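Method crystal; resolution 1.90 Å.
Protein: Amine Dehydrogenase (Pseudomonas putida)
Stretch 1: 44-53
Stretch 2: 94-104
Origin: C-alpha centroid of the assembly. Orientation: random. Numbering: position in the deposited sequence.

Stretch 1, residues 44-53: GPGTAMMAPD
Stretch 2 94-104: MYSFAISPDGK

Residues 44-53 and 94-104 of this amine dehydrogenase illustrate how two segments of a chain can meet mainly through packing. They run in the same general direction, from the pairing of Thr 47 with Tyr 95 (CA to CA 7.3 Å) to that of Pro 52 with Gly 103 (CA to CA 5.8 Å). No hydrogen bond joins them among the atoms modelled, and the contact buries 360 Å² in total; the Tyr 95 end is buried, whereas Pro 52 is exposed. The first stretch carries a strand through Met 49 and Met 50; the second has a short strand, 97-99, followed by a turn.

Met 94 (phi/psi -81/72; rotamers t, p, p) points its CB away and leaves the first contact to Tyr 95. The tyrosine backbone takes up the left-handed conformation, 59/23, and its CA-to-CB bond lies sideways, but chi1 in the m well and chi2 of 91° bring the end of the side chain nearer. Its CE2 lies 3.4 Å from CB of Pro 45, an apolar contact made obliquely to the ring, and 3.3 Å from OG1 of Thr 47, which sits at the ring edge near its plane. Pro 45 follows a cis peptide bond (phi/psi -84/-15, C-gamma endo), while Thr 47 uses the m rotamer at -67/122; both direct CB toward the tyrosine's stretch. Between them, Gly 46 adopts 81/14, where a side chain would jam against the preceding carbonyl, as it would at Gly 44 (126/108). The OH of Tyr 95 is satisfied by a hydrogen bond elsewhere in the structure.

Ser 96 (-103/90) turns away. The strand then extends through Phe 97 (-153/153), Ala 98 (-154/154) and Ile 99 (-109/137), with CB pointing toward, away and toward in turn. Phe 97 and Ile 99 are modelled only to CB, so the main visible contact here is to backbone: CE of Met 49 reaches 3.1 Å from O of Phe 97 and 4.2 Å from CA of Ala 98. Met 49, at -145/137, has a long, unbranched side chain that spans this gap, with chi1 m, chi2 t and chi3 at -91°. Around it run Ala 48 (-120/154), Met 50 (-78/138; m, m, m) and Ala 51 (-79/161).

Ser 100 (-63/151) opens a type I turn, continued by Pro 101 (-57/-30, C-gamma exo) and Asp 102 (-94/-3) and closed by a hydrogen bond from N of Gly 103 to O of Ser 100, 2.9 Å. Proline suits the second position because its ring fixes phi near the value required. Against this turn rests Pro 52 (-56/-12, C-gamma exo), whose CG lies 3.5 Å from O of Ser 100 and 3.1 Å from O of Pro 101; Asp 53 (-83/-4, chi1 p) follows. Gly 103, at 71/21, has a positive phi that favours glycine, and an ideal CB would come within a tight 3.3 Å of CD of Pro 52. Within the second stretch, OD2 of Asp 102 (chi1 p) accepts a hydrogen bond from N of Lys 104, 3.1 Å away; Lys 104 (-95/-19; m, t, p, t) itself makes no contact with the first stretch.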

ATOM      1  N   GLY B  44       2.699 -15.359 -15.918  1.00 13.86           N
ATOM      2  CA  GLY B  44       3.297 -14.835 -14.705  1.00 12.39           C
ATOM      3  C   GLY B  44       4.537 -15.587 -14.280  1.00 11.04           C
ATOM      4  O   GLY B  44       4.429 -16.720 -13.825  1.00 12.03           O
ATOM      5  N   PRO B  45       5.734 -14.993 -14.419  1.00 10.65           N
ATOM      6  CA  PRO B  45       5.985 -13.651 -14.957  1.00  8.61           C
ATOM      7  C   PRO B  45       6.061 -13.612 -16.480  1.00  8.80           C
ATOM      8  O   PRO B  45       5.975 -12.548 -17.088  1.00  9.55           O
ATOM      9  CB  PRO B  45       7.330 -13.298 -14.341  1.00 10.09           C
ATOM     10  CG  PRO B  45       8.037 -14.613 -14.319  1.00 10.47           C
ATOM     11  CD  PRO B  45       6.963 -15.555 -13.824  1.00  9.62           C
ATOM     12  N   GLY B  46       6.208 -14.781 -17.090  1.00  9.02           N
ATOM     13  CA  GLY B  46       6.311 -14.860 -18.531  1.00  8.90           C
ATOM     14  C   GLY B  46       7.719 -14.555 -19.005  1.00  8.02           C
ATOM     15  O   GLY B  46       7.940 -14.343 -20.184  1.00  9.92           O
ATOM     16  N   THR B  47       8.673 -14.547 -18.088  1.00  8.01           N
ATOM     17  CA  THR B  47      10.061 -14.260 -18.417  1.00 10.37           C
ATOM     18  C   THR B  47      10.662 -15.364 -19.281  1.00 12.60           C
ATOM     19  O   THR B  47      10.702 -16.527 -18.869  1.00 13.21           O
ATOM     20  CB  THR B  47      10.897 -14.099 -17.136  1.00  9.32           C
ATOM     21  OG1 THR B  47      10.356 -13.032 -16.354  1.00 10.65           O
ATOM     22  CG2 THR B  47      12.355 -13.790 -17.468  1.00 10.34           C
ATOM     23  N   ALA B  48      11.156 -14.992 -20.463  1.00 12.26           N
ATOM     24  CA  ALA B  48      11.738 -15.960 -21.389  1.00 14.00           C
ATOM     25  C   ALA B  48      13.194 -15.724 -21.764  1.00 14.95           C
ATOM     26  O   ALA B  48      13.706 -14.602 -21.695  1.00 15.72           O
ATOM     27  CB  ALA B  48      10.896 -16.047 -22.660  1.00 12.82           C
ATOM     28  N   MET B  49      13.853 -16.820 -22.135  1.00 16.54           N
ATOM     29  CA  MET B  49      15.242 -16.821 -22.588  1.00 16.93           C
ATOM     30  C   MET B  49      15.383 -17.890 -23.664  1.00 15.81           C
ATOM     31  O   MET B  49      14.836 -18.983 -23.537  1.00 15.60           O
ATOM     32  CB  MET B  49      16.216 -17.125 -21.452  1.00 18.21           C
ATOM     33  CG  MET B  49      16.453 -15.971 -20.499  1.00 20.91           C
ATOM     34  SD  MET B  49      17.918 -16.226 -19.486  1.00 25.75           S
ATOM     35  CE  MET B  49      17.240 -17.030 -18.085  1.00 22.73           C
ATOM     36  N   MET B  50      16.089 -17.547 -24.735  1.00 15.72           N
ATOM     37  CA  MET B  50      16.324 -18.460 -25.847  1.00 15.82           C
ATOM     38  C   MET B  50      17.409 -19.480 -25.537  1.00 15.79           C
ATOM     39  O   MET B  50      18.437 -19.143 -24.947  1.00 16.20           O
ATOM     40  CB  MET B  50      16.714 -17.671 -27.095  1.00 14.92           C
ATOM     41  CG  MET B  50      15.573 -16.895 -27.704  1.00 15.14           C
ATOM     42  SD  MET B  50      14.184 -17.980 -28.039  1.00 17.25           S
ATOM     43  CE  MET B  50      14.837 -18.954 -29.392  1.00 15.91           C
ATOM     44  N   ALA B  51      17.171 -20.728 -25.927  1.00 16.26           N
ATOM     45  CA  ALA B  51      18.147 -21.799 -25.712  1.00 16.66           C
ATOM     46  C   ALA B  51      19.213 -21.665 -26.794  1.00 16.10           C
ATOM     47  O   ALA B  51      18.974 -21.033 -27.822  1.00 15.08           O
ATOM     48  CB  ALA B  51      17.476 -23.162 -25.801  1.00 16.49           C
ATOM     49  N   PRO B  52      20.399 -22.266 -26.583  1.00 16.11           N
ATOM     50  CA  PRO B  52      21.499 -22.205 -27.551  1.00 16.85           C
ATOM     51  C   PRO B  52      21.140 -22.699 -28.968  1.00 18.21           C
ATOM     52  O   PRO B  52      21.906 -22.496 -29.909  1.00 20.82           O
ATOM     53  CB  PRO B  52      22.566 -23.093 -26.904  1.00 15.86           C
ATOM     54  CG  PRO B  52      22.303 -22.933 -25.452  1.00 15.17           C
ATOM     55  CD  PRO B  52      20.810 -23.031 -25.390  1.00 15.64           C
ATOM     56  N   ASP B  53      19.991 -23.352 -29.117  1.00 18.14           N
ATOM     57  CA  ASP B  53      19.566 -23.853 -30.412  1.00 18.51           C
ATOM     58  C   ASP B  53      18.879 -22.791 -31.279  1.00 19.53           C
ATOM     59  O   ASP B  53      18.525 -23.062 -32.427  1.00 20.20           O
ATOM     60  CB  ASP B  53      18.664 -25.090 -30.248  1.00 18.42           C
ATOM     61  CG  ASP B  53      17.355 -24.794 -29.507  1.00 19.92           C
ATOM     62  OD1 ASP B  53      16.563 -25.741 -29.310  1.00 20.09           O
ATOM     63  OD2 ASP B  53      17.106 -23.632 -29.119  1.00 21.70           O
ATOM     64  N   MET B  94      11.930 -16.654  -7.973  1.00  9.94           N
ATOM     65  CA  MET B  94      11.952 -15.203  -8.144  1.00 11.36           C
ATOM     66  C   MET B  94      12.818 -14.836  -9.344  1.00 10.13           C
ATOM     67  O   MET B  94      13.918 -14.304  -9.181  1.00  9.92           O
ATOM     68  CB  MET B  94      12.489 -14.520  -6.879  1.00 13.43           C
ATOM     69  CG  MET B  94      12.185 -13.031  -6.782  1.00 17.20           C
ATOM     70  SD  MET B  94      10.410 -12.674  -6.753  1.00 20.74           S
ATOM     71  CE  MET B  94       9.827 -13.954  -5.666  1.00 18.55           C
ATOM     72  N   TYR B  95      12.308 -15.124 -10.544  1.00  9.34           N
ATOM     73  CA  TYR B  95      13.014 -14.861 -11.802  1.00  9.59           C
ATOM     74  C   TYR B  95      14.362 -15.600 -11.858  1.00 10.18           C
ATOM     75  O   TYR B  95      15.245 -15.215 -12.622  1.00  9.09           O
ATOM     76  CB  TYR B  95      13.247 -13.353 -11.985  1.00  7.81           C
ATOM     77  CG  TYR B  95      11.982 -12.538 -12.091  1.00  8.06           C
ATOM     78  CD1 TYR B  95      11.389 -11.980 -10.960  1.00  7.77           C
ATOM     79  CD2 TYR B  95      11.368 -12.340 -13.317  1.00  8.64           C
ATOM     80  CE1 TYR B  95      10.212 -11.249 -11.047  1.00  8.40           C
ATOM     81  CE2 TYR B  95      10.190 -11.608 -13.420  1.00  9.67           C
ATOM     82  CZ  TYR B  95       9.614 -11.068 -12.283  1.00  8.36           C
ATOM     83  OH  TYR B  95       8.428 -10.377 -12.386  1.00  9.94           O
ATOM     84  N   SER B  96      14.487 -16.683 -11.085  1.00  9.31           N
ATOM     85  CA  SER B  96      15.732 -17.440 -10.999  1.00  9.17           C
ATOM     86  C   SER B  96      15.784 -18.746 -11.778  1.00  9.88           C
ATOM     87  O   SER B  96      15.478 -19.805 -11.239  1.00 11.88           O
ATOM     88  CB  SER B  96      16.090 -17.699  -9.531  1.00  5.67           C
ATOM     89  N   PHE B  97      16.216 -18.660 -13.032  1.00 10.99           N
ATOM     90  CA  PHE B  97      16.356 -19.820 -13.919  1.00 11.31           C
ATOM     91  C   PHE B  97      17.439 -19.523 -14.969  1.00 12.16           C
ATOM     92  O   PHE B  97      17.700 -18.363 -15.286  1.00 13.69           O
ATOM     93  CB  PHE B  97      15.015 -20.183 -14.595  1.00 10.36           C
ATOM     94  N   ALA B  98      18.097 -20.557 -15.479  1.00 11.92           N
ATOM     95  CA  ALA B  98      19.145 -20.370 -16.487  1.00 11.69           C
ATOM     96  C   ALA B  98      19.288 -21.625 -17.341  1.00 13.97           C
ATOM     97  O   ALA B  98      18.945 -22.720 -16.904  1.00 13.75           O
ATOM     98  CB  ALA B  98      20.482 -20.025 -15.814  1.00 10.47           C
ATOM     99  N   ILE B  99      19.769 -21.454 -18.567  1.00 14.61           N
ATOM    100  CA  ILE B  99      19.953 -22.574 -19.482  1.00 14.31           C
ATOM    101  C   ILE B  99      21.446 -22.860 -19.656  1.00 14.22           C
ATOM    102  O   ILE B  99      22.264 -21.939 -19.732  1.00 14.05           O
ATOM    103  CB  ILE B  99      19.321 -22.283 -20.862  1.00 15.05           C
ATOM    104  N   SER B 100      21.793 -24.146 -19.645  1.00 13.64           N
ATOM    105  CA  SER B 100      23.171 -24.600 -19.820  1.00 12.88           C
ATOM    106  C   SER B 100      23.650 -24.179 -21.214  1.00 11.98           C
ATOM    107  O   SER B 100      22.844 -24.041 -22.135  1.00 11.12           O
ATOM    108  CB  SER B 100      23.234 -26.127 -19.685  1.00 11.58           C
ATOM    109  N   PRO B 101      24.966 -23.952 -21.380  1.00 13.56           N
ATOM    110  CA  PRO B 101      25.539 -23.543 -22.671  1.00 14.72           C
ATOM    111  C   PRO B 101      25.247 -24.526 -23.809  1.00 15.61           C
ATOM    112  O   PRO B 101      25.162 -24.137 -24.967  1.00 16.65           O
ATOM    113  CB  PRO B 101      27.035 -23.455 -22.367  1.00 15.86           C
ATOM    114  CG  PRO B 101      27.051 -23.048 -20.941  1.00 16.08           C
ATOM    115  CD  PRO B 101      25.996 -23.939 -20.330  1.00 13.27           C
ATOM    116  N   ASP B 102      25.114 -25.804 -23.478  1.00 16.42           N
ATOM    117  CA  ASP B 102      24.811 -26.812 -24.483  1.00 16.63           C
ATOM    118  C   ASP B 102      23.307 -27.075 -24.591  1.00 16.33           C
ATOM    119  O   ASP B 102      22.873 -27.854 -25.435  1.00 17.14           O
ATOM    120  CB  ASP B 102      25.590 -28.115 -24.222  1.00 18.15           C
ATOM    121  CG  ASP B 102      25.466 -28.618 -22.786  1.00 20.33           C
ATOM    122  OD1 ASP B 102      26.434 -29.250 -22.313  1.00 22.40           O
ATOM    123  OD2 ASP B 102      24.416 -28.408 -22.132  1.00 21.63           O
ATOM    124  N   GLY B 103      22.530 -26.414 -23.729  1.00 15.17           N
ATOM    125  CA  GLY B 103      21.082 -26.556 -23.720  1.00 14.64           C
ATOM    126  C   GLY B 103      20.532 -27.883 -23.224  1.00 14.97           C
ATOM    127  O   GLY B 103      19.390 -28.223 -23.521  1.00 15.61           O
ATOM    128  N   LYS B 104      21.329 -28.618 -22.450  1.00 15.86           N
ATOM    129  CA  LYS B 104      20.921 -29.922 -21.931  1.00 16.89           C
ATOM    130  C   LYS B 104      20.320 -29.900 -20.534  1.00 15.91           C
ATOM    131  O   LYS B 104      19.669 -30.856 -20.126  1.00 17.73           O
ATOM    132  CB  LYS B 104      22.092 -30.908 -22.003  1.00 20.03           C
ATOM    133  CG  LYS B 104      22.408 -31.360 -23.436  1.00 25.23           C
ATOM    134  CD  LYS B 104      23.802 -31.978 -23.556  1.00 30.18           C
ATOM    135  CE  LYS B 104      23.973 -33.155 -22.609  1.00 33.96           C
ATOM    136  NZ  LYS B 104      25.400 -33.566 -22.498  1.00 38.21           N
TER